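PDB 6XMY: 4-hydroxythreonine-4-phosphate dehydrogenase from Legionella pneumophila subsp. pneumophila, which probably catalyses the NAD(P)-dependent oxidation of 4-(phosphooxy)-L-threonine on the route to pyridoxine 5'-phosphate, and is seen here with NAD and zinc bound. Local coordinates for residues A[97-102]-A[126-131]; A[158-163]-A[276-281]; A[284-289]-A[320-325]. All blocks are in the same frame, centred on the assembly; numbering follows the deposited sequence.

Contact 1 of 3, residues A[97-102]-A[126-131]; sequences AYVMEL and ANINAA
Val99 and Met100, neighbours on helix 96-111, face Ile128 on the short helix 125-130, and the backbones stay well apart: Val99 CA lies 8.1 Å from Ile128 CA. The first segment is regular helix, with Glu101 N bonded to Ala97 O at 2.8 Å. The second winds down at Ala131, whose N still reaches Asn127 O at 3.2 Å. Side chains alone bridge the gap. Ile128 sends out two branches: its CD1 meets Val99 CG1 at 4.0 Å, the two side chains crossing at nearly a right angle, while its CG2 lies 4.0 Å from Met100 SD. With CG1 beside the backbone N (chi1 -66°), Ile128 spreads these branches over both partners. A second conformer of Ile128 is deposited, so these distances belong to one of two positions. In the isocitrate-dehydrogenase-like fold of the PdxA family, the chain between these helices runs through strand 117-120 and the link with Val123 to Lys125 at the start of the second helix, both of which bind NAD. Val99 also packs on Val123 and on Pro19, which puts its buried side chain next to a residue that binds NAD. The bend at chi2 (-51°) sets Met100 SD against Ile128 in a loose apolar contact.

Contact 2 of 3, residues A[158-163]-A[276-281]; sequences SQMKVA and KYAGFN. With NAD (nicotinamide-adenine-dinucleotide), chain B.
Gln159 and Ala278 meet where the loop before strand 161-164 is tied by a sound polar bond, Ser158 N to Glu282 OE2, which draws it toward the chain that follows helix 268-279. Gln159 lays its amide near the end of that helix, with Ala278, and Gly279 after it, without a proper bond to either: NE2 comes within 3.3 Å of Ala278 O, but the angle is too poor for a hydrogen bond. With CG beside the backbone N (chi1 -68°), Gln159 CG rests 4.2 Å from Ala278 CB; the bend at chi2 (87°) then directs the amide. Its other amide atom, OE1, lies 4.3 Å from Gly279 CA, a position made accessible because that residue carries no side chain. Met160 adds a looser apolar touch, its terminal CE 4.5 Å from Ala278 CB, and also packs on Val274 and Leu275 one turn back. The contact thus sets the loop leading into strand 161-164 against the C-terminal part of helix 268-279, whose first residue, His268, is a zinc ligand. Past Gly279 the chain turns to the cofactor. Phe280, with CG anti to its N (chi1 -172°), presents its ring edge to the adenine, and C8A of NAD sits near the ring plane, 3.8 Å from Phe280 CZ. Lys276 reaches out to the same general side, its NZ hydrogen-bonded to Asp298 O; it is predicted to bind the substrate.

Contact 3 of 3, residues A[284-289]-A[320-325]; sequences VNITLG and VKMAKD. With SO4 (sulfate ion), chain C.
A single residue, Met322, carries the whole helix side of this contact, and it meets the strand with its sulfur and its terminal methyl. Met322 SD lies 3.7 Å from Val284 CG1 and 4.2 Å from Ile286 CD1, so it touches two strand residues that point to the same side of the sheet. The methionine reaches out nearly straight through chi1 and chi2 and then bends at chi3 (-63°), which brings its methyl back over the valine: Met322 CE is 3.9 Å from Val284 CB. The side chains of Val284 and Met322 run past each other in opposite directions, whereas Ile286 meets the methionine roughly at right angles. Here helix 314-328 covers one face of strand 284-288, which is hydrogen-bonded through its backbone to strand 152-156 on one edge and to strand 294-297 on the other. Ala323, next along the helix, packs on Thr295 of that second neighbour. The intervening strand residue, Asn285, points away from the helix. Its ND2 donates to O1 of a sulfate ion at 2.9 Å, a bond clearly bent at 133°. Thr139, the backbone N of His138 and Arg294 hold the same anion, and Thr287 OG1 is hydrogen-bonded to NH1 of Arg294, helping to position that guanidinium group. The strand is thus apolar toward the helix and polar toward the site. The sulfate probably came from the crystallisation liquor, but Asn285, Thr139, His138 and Arg294 are all predicted substrate ligands, so this cluster of donors is consistent with a pocket for the phosphate of the substrate.

Overall arrangement
Following the chain from the N terminus, contact 1 comes first, closing a short loop of 23 residues through strand 117-120 and joining helices 96-111 and 125-130 near the NAD site. Contact 2 then spans 112 residues, bringing the loop just before strand 161-164 to the end of helix 268-279. Contact 3 follows almost at once, since residues 276-281 lead into strand 284-288, and closes a loop of 30 residues with helix 314-328. The three are in series; none nests or crosses. Contacts 2 and 3 have centres about 14 Å apart, while the centre of contact 1 lies about 28 Å from that of contact 2, on the opposite side of the chain's centre.

Contact 1 of 3, residues A[97-102]-A[126-131]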
loop_
_atom_site.group_PDB
_atom_site.type_symbol
_atom_site.label_atom_id
_atom_site.label_comp_id
_atom_site.label_asym_id
_atom_site.label_seq_id
_atom_site.Cartn_x
_atom_site.Cartn_y
_atom_site.Cartn_z
ATOM N N ALA A 97 -15.237 13.325 -1.547
ATOM C CA ALA A 97 -14.587 13.970 -2.683
ATOM C C ALA A 97 -13.243 14.576 -2.290
ATOM O O ALA A 97 -12.292 14.565 -3.086
ATOM C CB ALA A 97 -15.516 15.022 -3.289
ATOM N N TYR A 98 -13.143 15.086 -1.065
ATOM C CA TYR A 98 -11.873 15.583 -0.555
ATOM C C TYR A 98 -10.822 14.483 -0.541
ATOM O O TYR A 98 -9.680 14.689 -0.984
ATOM C CB TYR A 98 -12.095 16.153 0.845
ATOM C CG TYR A 98 -10.888 16.183 1.751
ATOM C CD1 TYR A 98 -9.982 17.235 1.707
ATOM C CD2 TYR A 98 -10.661 15.161 2.663
ATOM C CE1 TYR A 98 -8.887 17.268 2.555
ATOM C CE2 TYR A 98 -9.573 15.189 3.513
ATOM C CZ TYR A 98 -8.688 16.247 3.457
ATOM O OH TYR A 98 -7.603 16.284 4.303
ATOM N N VAL A 99 -11.187 13.294 -0.039
ATOM C CA VAL A 99 -10.247 12.175 -0.017
ATOM C C VAL A 99 -9.792 11.839 -1.430
ATOM O O VAL A 99 -8.596 11.643 -1.689
ATOM C CB VAL A 99 -10.864 10.954 0.693
ATOM C CG1 VAL A 99 -9.952 9.748 0.533
ATOM C CG2 VAL A 99 -11.110 11.263 2.176
ATOM N N MET A 100 -10.744 11.773 -2.367
ATOM C CA MET A 100 -10.377 11.471 -3.745
ATOM C C MET A 100 -9.499 12.560 -4.333
ATOM O O MET A 100 -8.651 12.268 -5.180
ATOM C CB MET A 100 -11.616 11.234 -4.605
ATOM C CG MET A 100 -12.439 10.017 -4.183
ATOM S SD MET A 100 -11.504 8.480 -3.999
ATOM C CE MET A 100 -10.871 8.296 -5.646
ATOM N N GLU A 101 -9.671 13.810 -3.884
ATOM C CA GLU A 101 -8.797 14.885 -4.352
ATOM C C GLU A 101 -7.369 14.675 -3.872
ATOM O O GLU A 101 -6.419 14.911 -4.624
ATOM C CB GLU A 101 -9.315 16.253 -3.906
ATOM C CG GLU A 101 -8.624 17.417 -4.629
ATOM C CD GLU A 101 -8.983 17.488 -6.099
ATOM O OE1 GLU A 101 -10.107 17.086 -6.455
ATOM O OE2 GLU A 101 -8.129 17.928 -6.899
ATOM N N LEU A 102 -7.197 14.213 -2.631
ATOM C CA LEU A 102 -5.860 13.885 -2.149
ATOM C C LEU A 102 -5.208 12.825 -3.028
ATOM O O LEU A 102 -4.028 12.938 -3.382
ATOM C CB LEU A 102 -5.924 13.373 -0.706
ATOM C CG LEU A 102 -6.610 14.232 0.365
ATOM C CD1 LEU A 102 -6.479 13.558 1.730
ATOM C CD2 LEU A 102 -6.040 15.650 0.402
ATOM N N ALA A 126 -15.866 2.220 2.266
ATOM C CA ALA A 126 -17.323 2.310 2.256
ATOM C C ALA A 126 -17.806 3.753 2.250
ATOM O O ALA A 126 -18.787 4.073 1.572
ATOM C CB ALA A 126 -17.928 1.548 3.433
ATOM N N ASN A 127 -17.152 4.636 3.016
ATOM C CA ASN A 127 -17.571 6.038 3.021
ATOM C C ASN A 127 -17.486 6.637 1.624
ATOM O O ASN A 127 -18.373 7.393 1.209
ATOM C CB ASN A 127 -16.728 6.859 3.999
ATOM C CG ASN A 127 -17.251 8.287 4.169
ATOM O OD1 ASN A 127 -16.552 9.267 3.910
ATOM N ND2 ASN A 127 -18.488 8.400 4.602
ATOM N N ILE A 128 -16.428 6.298 0.880
ATOM C CA ILE A 128 -16.286 6.802 -0.481
ATOM C C ILE A 128 -17.404 6.265 -1.367
ATOM O O ILE A 128 -18.034 7.015 -2.128
ATOM C CB ILE A 128 -14.884 6.475 -1.026
ATOM C CG1 ILE A 128 -13.835 7.256 -0.226
ATOM C CG2 ILE A 128 -14.796 6.775 -2.520
ATOM C CD1 ILE A 128 -12.442 6.731 -0.353
ATOM N N ASN A 129 -17.679 4.962 -1.272
ATOM C CA ASN A 129 -18.764 4.384 -2.058
ATOM C C ASN A 129 -20.119 4.943 -1.638
ATOM O O ASN A 129 -20.997 5.152 -2.484
ATOM C CB ASN A 129 -18.742 2.862 -1.940
ATOM C CG ASN A 129 -17.626 2.232 -2.762
ATOM O OD1 ASN A 129 -17.757 2.043 -3.976
ATOM N ND2 ASN A 129 -16.519 1.914 -2.109
ATOM N N ALA A 130 -20.309 5.195 -0.338
ATOM C CA ALA A 130 -21.585 5.733 0.134
ATOM C C ALA A 130 -21.860 7.109 -0.451
ATOM O O ALA A 130 -23.024 7.487 -0.634
ATOM C CB ALA A 130 -21.615 5.778 1.663
ATOM N N ALA A 131 -20.809 7.861 -0.767
ATOM C CA ALA A 131 -20.955 9.163 -1.398
ATOM C C ALA A 131 -21.223 9.068 -2.890
ATOM O O ALA A 131 -21.417 10.105 -3.530
ATOM C CB ALA A 131 -19.704 10.002 -1.163
#

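Contact 2 of 3, residues A[158-163]-A[276-281]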
loop_
_atom_site.group_PDB
_atom_site.type_symbol
_atom_site.label_atom_id
_atom_site.label_comp_id
_atom_site.label_asym_id
_atom_site.label_seq_id
_atom_site.Cartn_x
_atom_site.Cartn_y
_atom_site.Cartn_z
ATOM N N SER A 158 10.035 -7.490 7.456
ATOM C CA SER A 158 11.281 -8.247 7.539
ATOM C C SER A 158 11.041 -9.753 7.456
ATOM O O SER A 158 11.913 -10.492 6.981
ATOM C CB SER A 158 12.049 -7.890 8.810
ATOM O OG SER A 158 11.407 -8.429 9.945
ATOM N N GLN A 159 9.867 -10.228 7.893
ATOM C CA GLN A 159 9.607 -11.665 7.904
ATOM C C GLN A 159 9.315 -12.193 6.506
ATOM O O GLN A 159 9.704 -13.321 6.169
ATOM C CB GLN A 159 8.432 -11.986 8.833
ATOM C CG GLN A 159 8.695 -11.773 10.318
ATOM C CD GLN A 159 8.420 -10.349 10.785
ATOM O OE1 GLN A 159 8.188 -9.446 9.977
ATOM N NE2 GLN A 159 8.442 -10.146 12.099
ATOM N N MET A 160 8.625 -11.407 5.685
ATOM C CA MET A 160 8.134 -11.947 4.425
ATOM C C MET A 160 7.605 -10.825 3.548
ATOM O O MET A 160 7.300 -9.722 4.014
ATOM C CB MET A 160 7.019 -12.975 4.665
ATOM C CG MET A 160 5.794 -12.378 5.350
ATOM S SD MET A 160 4.508 -13.579 5.725
ATOM C CE MET A 160 5.313 -14.547 7.014
ATOM N N LYS A 161 7.493 -11.134 2.267
ATOM C CA LYS A 161 6.767 -10.322 1.308
ATOM C C LYS A 161 5.637 -11.181 0.763
ATOM O O LYS A 161 5.847 -12.356 0.448
ATOM C CB LYS A 161 7.688 -9.898 0.156
ATOM C CG LYS A 161 8.817 -8.958 0.565
ATOM C CD LYS A 161 9.659 -8.597 -0.643
ATOM C CE LYS A 161 10.730 -7.565 -0.309
ATOM N NZ LYS A 161 11.692 -8.050 0.728
ATOM N N VAL A 162 4.438 -10.607 0.669
ATOM C CA VAL A 162 3.270 -11.313 0.147
ATOM C C VAL A 162 2.631 -10.447 -0.925
ATOM O O VAL A 162 2.136 -9.352 -0.630
ATOM C CB VAL A 162 2.249 -11.661 1.238
ATOM C CG1 VAL A 162 1.021 -12.300 0.602
ATOM C CG2 VAL A 162 2.867 -12.604 2.265
ATOM N N ALA A 163 2.644 -10.929 -2.162
ATOM C CA ALA A 163 1.956 -10.284 -3.267
ATOM C C ALA A 163 0.657 -11.026 -3.534
ATOM O O ALA A 163 0.574 -12.243 -3.357
ATOM C CB ALA A 163 2.822 -10.311 -4.527
ATOM N N LYS A 276 0.122 -9.898 8.493
ATOM C CA LYS A 276 -0.170 -8.919 9.531
ATOM C C LYS A 276 0.012 -9.504 10.921
ATOM O O LYS A 276 0.417 -8.788 11.842
ATOM C CB LYS A 276 -1.565 -8.327 9.336
ATOM C CG LYS A 276 -1.667 -7.480 8.066
ATOM C CD LYS A 276 -2.969 -6.706 7.990
ATOM C CE LYS A 276 -3.115 -6.017 6.659
ATOM N NZ LYS A 276 -4.304 -5.109 6.665
ATOM N N TYR A 277 -0.252 -10.802 11.087
ATOM C CA TYR A 277 0.021 -11.425 12.375
ATOM C C TYR A 277 1.504 -11.330 12.707
ATOM O O TYR A 277 1.883 -11.035 13.849
ATOM C CB TYR A 277 -0.437 -12.883 12.340
ATOM C CG TYR A 277 -0.314 -13.588 13.665
ATOM C CD1 TYR A 277 -1.296 -13.445 14.644
ATOM C CD2 TYR A 277 0.786 -14.389 13.949
ATOM C CE1 TYR A 277 -1.190 -14.090 15.862
ATOM C CE2 TYR A 277 0.894 -15.046 15.158
ATOM C CZ TYR A 277 -0.091 -14.886 16.115
ATOM O OH TYR A 277 0.012 -15.534 17.328
ATOM N N ALA A 278 2.360 -11.551 11.709
ATOM C CA ALA A 278 3.802 -11.504 11.923
ATOM C C ALA A 278 4.331 -10.078 12.056
ATOM O O ALA A 278 5.256 -9.838 12.841
ATOM C CB ALA A 278 4.521 -12.215 10.780
ATOM N N GLY A 279 3.783 -9.122 11.302
ATOM C CA GLY A 279 4.435 -7.825 11.210
ATOM C C GLY A 279 3.559 -6.595 11.098
ATOM O O GLY A 279 3.982 -5.603 10.503
ATOM N N PHE A 280 2.374 -6.623 11.710
ATOM C CA PHE A 280 1.391 -5.545 11.571
ATOM C C PHE A 280 1.995 -4.154 11.743
ATOM O O PHE A 280 1.705 -3.243 10.962
ATOM C CB PHE A 280 0.274 -5.762 12.596
ATOM C CG PHE A 280 -0.901 -4.834 12.441
ATOM C CD1 PHE A 280 -1.338 -4.076 13.512
ATOM C CD2 PHE A 280 -1.587 -4.752 11.245
ATOM C CE1 PHE A 280 -2.428 -3.236 13.385
ATOM C CE2 PHE A 280 -2.678 -3.920 11.111
ATOM C CZ PHE A 280 -3.098 -3.158 12.181
ATOM N N ASN A 281 2.822 -3.955 12.772
ATOM C CA ASN A 281 3.315 -2.611 13.080
ATOM C C ASN A 281 4.592 -2.241 12.341
ATOM O O ASN A 281 5.153 -1.169 12.595
ATOM C CB ASN A 281 3.463 -2.418 14.589
ATOM C CG ASN A 281 2.140 -2.519 15.305
ATOM O OD1 ASN A 281 1.181 -1.823 14.961
ATOM N ND2 ASN A 281 2.069 -3.399 16.289
HETATM P PA NAD B . -8.482 -1.301 10.475
HETATM O O1A NAD B . -9.162 0.053 10.508
HETATM O O2A NAD B . -6.999 -1.602 10.424
HETATM O O5B NAD B . -9.003 -1.895 12.006
HETATM C C5B NAD B . -8.515 -3.193 12.250
HETATM C C4B NAD B . -8.018 -3.299 13.703
HETATM O O4B NAD B . -6.675 -2.764 13.766
HETATM C C3B NAD B . -8.920 -2.426 14.620
HETATM O O3B NAD B . -9.013 -3.136 15.842
HETATM C C2B NAD B . -8.103 -1.104 14.724
HETATM O O2B NAD B . -8.304 -0.430 15.932
HETATM C C1B NAD B . -6.649 -1.670 14.692
HETATM N N9A NAD B . -5.688 -0.743 14.101
HETATM C C8A NAD B . -5.577 -0.287 12.775
HETATM N N7A NAD B . -4.555 0.534 12.607
HETATM C C5A NAD B . -3.952 0.620 13.853
HETATM C C6A NAD B . -2.830 1.332 14.325
HETATM N N6A NAD B . -2.107 2.104 13.471
HETATM N N1A NAD B . -2.455 1.233 15.635
HETATM C C2A NAD B . -3.214 0.432 16.443
HETATM N N3A NAD B . -4.303 -0.299 16.144
HETATM C C4A NAD B . -4.645 -0.176 14.815
HETATM O O3 NAD B . -9.197 -2.058 9.233
HETATM P PN NAD B . -10.698 -2.543 9.085
HETATM O O1N NAD B . -10.792 -3.829 8.300
HETATM O O2N NAD B . -11.483 -2.164 10.297
HETATM O O5D NAD B . -11.355 -1.434 7.865
HETATM C C5D NAD B . -11.498 -0.116 8.279
HETATM C C4D NAD B . -11.495 0.752 7.019
HETATM O O4D NAD B . -10.115 0.907 6.598
HETATM C C3D NAD B . -12.234 0.021 5.846
HETATM O O3D NAD B . -12.871 1.025 5.110
HETATM C C2D NAD B . -11.072 -0.602 5.040
HETATM O O2D NAD B . -11.311 -0.730 3.666
HETATM C C1D NAD B . -10.058 0.562 5.219
HETATM N N1N NAD B . -8.647 0.120 4.951
HETATM C C2N NAD B . -7.888 0.984 4.208
HETATM C C3N NAD B . -6.560 0.671 3.907
HETATM C C7N NAD B . -5.828 1.684 3.110
HETATM O O7N NAD B . -6.361 2.749 2.792
HETATM N N7N NAD B . -4.524 1.384 2.773
HETATM C C4N NAD B . -6.001 -0.536 4.367
HETATM C C5N NAD B . -6.804 -1.395 5.138
HETATM C C6N NAD B . -8.144 -1.059 5.421
#

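Contact 3 of 3, residues A[284-289]-A[320-325]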
loop_
_atom_site.group_PDB
_atom_site.type_symbol
_atom_site.label_atom_id
_atom_site.label_comp_id
_atom_site.label_asym_id
_atom_site.label_seq_id
_atom_site.Cartn_x
_atom_site.Cartn_y
_atom_site.Cartn_z
ATOM N N VAL A 284 4.525 -2.740 5.211
ATOM C CA VAL A 284 4.229 -1.696 4.244
ATOM C C VAL A 284 3.502 -2.335 3.075
ATOM O O VAL A 284 3.891 -3.409 2.607
ATOM C CB VAL A 284 5.532 -1.048 3.742
ATOM C CG1 VAL A 284 5.248 -0.000 2.657
ATOM C CG2 VAL A 284 6.301 -0.437 4.910
ATOM N N ASN A 285 2.448 -1.676 2.610
ATOM C CA ASN A 285 1.772 -2.039 1.375
ATOM C C ASN A 285 2.409 -1.201 0.279
ATOM O O ASN A 285 2.373 0.031 0.337
ATOM C CB ASN A 285 0.270 -1.763 1.522
ATOM C CG ASN A 285 -0.486 -1.726 0.199
ATOM O OD1 ASN A 285 0.013 -2.140 -0.856
ATOM N ND2 ASN A 285 -1.714 -1.215 0.257
ATOM N N ILE A 286 3.056 -1.859 -0.672
ATOM C CA ILE A 286 3.685 -1.170 -1.789
ATOM C C ILE A 286 3.012 -1.618 -3.077
ATOM O O ILE A 286 2.779 -2.818 -3.278
ATOM C CB ILE A 286 5.206 -1.387 -1.824
ATOM C CG1 ILE A 286 5.801 -0.650 -3.019
ATOM C CG2 ILE A 286 5.561 -2.848 -1.873
ATOM C CD1 ILE A 286 7.245 -0.592 -2.961
ATOM N N THR A 287 2.688 -0.654 -3.942
ATOM C CA THR A 287 2.083 -0.958 -5.229
ATOM C C THR A 287 3.186 -1.075 -6.274
ATOM O O THR A 287 3.981 -0.143 -6.455
ATOM C CB THR A 287 1.089 0.125 -5.641
ATOM O OG1 THR A 287 0.077 0.255 -4.638
ATOM C CG2 THR A 287 0.448 -0.238 -6.971
ATOM N N LEU A 288 3.235 -2.215 -6.958
ATOM C CA LEU A 288 4.219 -2.457 -8.002
ATOM C C LEU A 288 3.589 -2.241 -9.369
ATOM O O LEU A 288 2.452 -2.658 -9.611
ATOM C CB LEU A 288 4.719 -3.899 -7.921
ATOM C CG LEU A 288 5.109 -4.370 -6.527
ATOM C CD1 LEU A 288 5.540 -5.828 -6.591
ATOM C CD2 LEU A 288 6.193 -3.484 -5.908
ATOM N N GLY A 289 4.342 -1.604 -10.272
ATOM C CA GLY A 289 3.923 -1.460 -11.654
ATOM C C GLY A 289 3.463 -0.077 -12.071
ATOM O O GLY A 289 3.105 0.104 -13.242
ATOM N N VAL A 320 6.952 5.420 4.963
ATOM C CA VAL A 320 7.720 6.592 4.557
ATOM C C VAL A 320 9.174 6.214 4.316
ATOM O O VAL A 320 9.782 6.626 3.320
ATOM C CB VAL A 320 7.580 7.707 5.609
ATOM C CG1 VAL A 320 8.497 8.875 5.258
ATOM C CG2 VAL A 320 6.125 8.181 5.709
ATOM N N LYS A 321 9.757 5.413 5.209
ATOM C CA LYS A 321 11.154 5.035 5.032
ATOM C C LYS A 321 11.349 4.190 3.780
ATOM O O LYS A 321 12.341 4.359 3.057
ATOM C CB LYS A 321 11.665 4.322 6.283
ATOM C CG LYS A 321 11.833 5.272 7.458
ATOM C CD LYS A 321 12.167 4.540 8.744
ATOM C CE LYS A 321 11.653 5.317 9.950
ATOM N NZ LYS A 321 12.151 4.771 11.246
ATOM N N MET A 322 10.410 3.292 3.487
ATOM C CA MET A 322 10.538 2.489 2.275
ATOM C C MET A 322 10.430 3.356 1.028
ATOM O O MET A 322 11.202 3.184 0.076
ATOM C CB MET A 322 9.495 1.372 2.257
ATOM C CG MET A 322 9.601 0.501 1.025
ATOM S SD MET A 322 8.491 -0.904 1.035
ATOM C CE MET A 322 9.109 -1.806 2.455
ATOM N N ALA A 323 9.483 4.295 1.016
ATOM C CA ALA A 323 9.363 5.203 -0.119
ATOM C C ALA A 323 10.633 6.027 -0.295
ATOM O O ALA A 323 11.122 6.201 -1.421
ATOM C CB ALA A 323 8.135 6.098 0.048
ATOM N N LYS A 324 11.192 6.526 0.810
ATOM C CA LYS A 324 12.451 7.263 0.748
ATOM C C LYS A 324 13.561 6.398 0.171
ATOM O O LYS A 324 14.316 6.839 -0.706
ATOM C CB LYS A 324 12.840 7.748 2.142
ATOM C CG LYS A 324 14.187 8.464 2.205
ATOM C CD LYS A 324 14.565 8.777 3.645
ATOM C CE LYS A 324 16.067 8.912 3.829
ATOM N NZ LYS A 324 16.406 9.021 5.280
ATOM N N ASP A 325 13.669 5.154 0.646
ATOM C CA ASP A 325 14.743 4.279 0.181
ATOM C C ASP A 325 14.608 3.995 -1.306
ATOM O O ASP A 325 15.607 3.962 -2.037
ATOM C CB ASP A 325 14.743 2.978 0.981
ATOM C CG ASP A 325 15.254 3.160 2.402
ATOM O OD1 ASP A 325 15.842 4.222 2.699
ATOM O OD2 ASP A 325 15.060 2.238 3.224
HETATM S S SO4 C . -5.248 -0.212 -1.185
HETATM O O1 SO4 C . -3.838 0.173 -1.208
HETATM O O2 SO4 C . -6.055 0.958 -0.854
HETATM O O3 SO4 C . -5.621 -0.665 -2.523
HETATM O O4 SO4 C . -5.529 -1.268 -0.199
#